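Local coordinates for protein B-129 (Sulfolobus virus 1, PDB 2WBT) that is essential for virus function and carries two C2H2-type zinc fingers, through which it probably binds DNA, at the interface of chains A and B. Sequence-based numbering; all coordinates share one arbitrary frame. Chains: chain A/B, B-129.

The interface of chains A and B. Residues chain A 46, 50, 63-64; chain B 46, 50, 60-61, 64.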
# COMPACT_ATOMS: atom_id res chain seq x y z
N ILE A 46 -2.41 8.32 3.07
CA ILE A 46 -3.05 7.08 2.62
C ILE A 46 -4.50 7.33 2.21
O ILE A 46 -4.93 6.90 1.14
CB ILE A 46 -3.03 5.99 3.71
CG1 ILE A 46 -1.61 5.47 3.92
CG2 ILE A 46 -3.93 4.82 3.33
CD1 ILE A 46 -1.46 4.57 5.13
N LEU A 50 -6.19 6.82 -1.37
CA LEU A 50 -7.38 5.98 -1.51
C LEU A 50 -8.54 6.74 -2.17
O LEU A 50 -9.30 6.17 -2.94
CB LEU A 50 -7.82 5.43 -0.15
CG LEU A 50 -6.93 4.35 0.48
CD1 LEU A 50 -7.43 3.98 1.86
CD2 LEU A 50 -6.84 3.12 -0.41
N LEU A 63 -3.33 -6.39 0.47
CA LEU A 63 -2.21 -5.59 0.97
C LEU A 63 -1.93 -5.85 2.45
O LEU A 63 -0.79 -6.04 2.85
CB LEU A 63 -2.48 -4.11 0.71
CG LEU A 63 -1.33 -3.11 0.85
CD1 LEU A 63 -1.45 -1.99 -0.18
CD2 LEU A 63 -1.27 -2.54 2.27
N TYR A 64 -2.99 -5.85 3.26
CA TYR A 64 -2.87 -6.08 4.70
C TYR A 64 -2.67 -7.54 5.08
O TYR A 64 -2.16 -7.84 6.17
CB TYR A 64 -4.06 -5.47 5.44
CG TYR A 64 -3.96 -3.97 5.52
CD1 TYR A 64 -3.00 -3.37 6.34
CD2 TYR A 64 -4.78 -3.14 4.77
CE1 TYR A 64 -2.87 -1.99 6.41
CE2 TYR A 64 -4.67 -1.76 4.83
CZ TYR A 64 -3.71 -1.19 5.65
OH TYR A 64 -3.59 0.18 5.73
N ILE B 46 -9.86 0.96 7.16
CA ILE B 46 -8.41 0.97 6.93
C ILE B 46 -7.69 1.90 7.91
O ILE B 46 -6.62 1.56 8.41
CB ILE B 46 -8.07 1.37 5.47
CG1 ILE B 46 -8.34 0.19 4.53
CG2 ILE B 46 -6.61 1.78 5.34
CD1 ILE B 46 -8.46 0.60 3.07
N LEU B 50 -5.03 1.02 11.06
CA LEU B 50 -3.80 1.79 11.24
C LEU B 50 -3.69 2.44 12.62
O LEU B 50 -2.59 2.54 13.17
CB LEU B 50 -3.68 2.86 10.15
CG LEU B 50 -3.47 2.37 8.71
CD1 LEU B 50 -3.48 3.54 7.74
CD2 LEU B 50 -2.17 1.58 8.59
N SER B 60 2.35 0.40 4.65
CA SER B 60 1.11 0.51 3.87
C SER B 60 1.07 1.81 3.08
O SER B 60 0.57 1.84 1.95
CB SER B 60 -0.13 0.37 4.77
OG SER B 60 0.03 1.09 5.99
N SER B 61 1.61 2.88 3.67
CA SER B 61 1.81 4.15 2.95
C SER B 61 2.62 3.90 1.67
O SER B 61 2.26 4.39 0.60
CB SER B 61 2.53 5.16 3.83
OG SER B 61 2.94 6.31 3.09
N TYR B 64 0.54 1.46 -0.86
CA TYR B 64 -0.56 2.22 -1.45
C TYR B 64 -0.06 3.23 -2.49
O TYR B 64 -0.74 3.48 -3.49
CB TYR B 64 -1.39 2.94 -0.37
CG TYR B 64 -2.46 2.07 0.26
CD1 TYR B 64 -2.52 1.89 1.64
CD2 TYR B 64 -3.41 1.42 -0.53
CE1 TYR B 64 -3.50 1.08 2.21
CE2 TYR B 64 -4.38 0.62 0.03
CZ TYR B 64 -4.43 0.45 1.40
OH TYR B 64 -5.40 -0.34 1.96
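A:Ile46 sits opposite B:Leu50, and A:Leu50 opposite B:Ile46, because the two copies of helix 37-52 run antiparallel, with the CA atoms of A:Ile46 and B:Leu50 10.1 Å apart; helix 57-72 of chain B packs against them. The two tyrosines cross at about a right angle, B:Tyr64 OH lying 3.3 Å from A:Tyr64 CE2. The hydroxyl OH of A:Tyr64 lies at the edge of the B:Tyr64 ring, in its plane. That same oxygen meets B:Ile46 CG2 at 3.4 Å and B:Leu50 CD2 at 3.5 Å, with B:Ser60 beside it. One face of the B:Tyr64 ring receives A:Leu63 CD1, a CH-pi contact 3.9 Å from the ring centroid; with CG anti to the backbone N (chi1 -167°), the leucine sends CD2 toward B:Ser60 CB and over the A:Tyr64 ring of its own chain. On the opposite face, A:Leu50 CD2 approaches B:Tyr64 CE2 at 3.5 Å and A:Ile46 CG2 approaches B:Tyr64 CD1 at 3.7 Å, sandwiching the ring between aliphatic groups. The isoleucine's other branch lays CG1 against B:Ser61 CA and meets B:Leu50 CD1 tip to tip through CD1, at 3.5 Å. A:Leu50 and B:Ile46 likewise meet through their CD1 methyls. This largely apolar packing is two-fold symmetric: helices 37-52 and 57-72, N-terminal to the zinc ligands that begin at Cys77, interlock across the dimer of the deposited assembly, which may be the biological one.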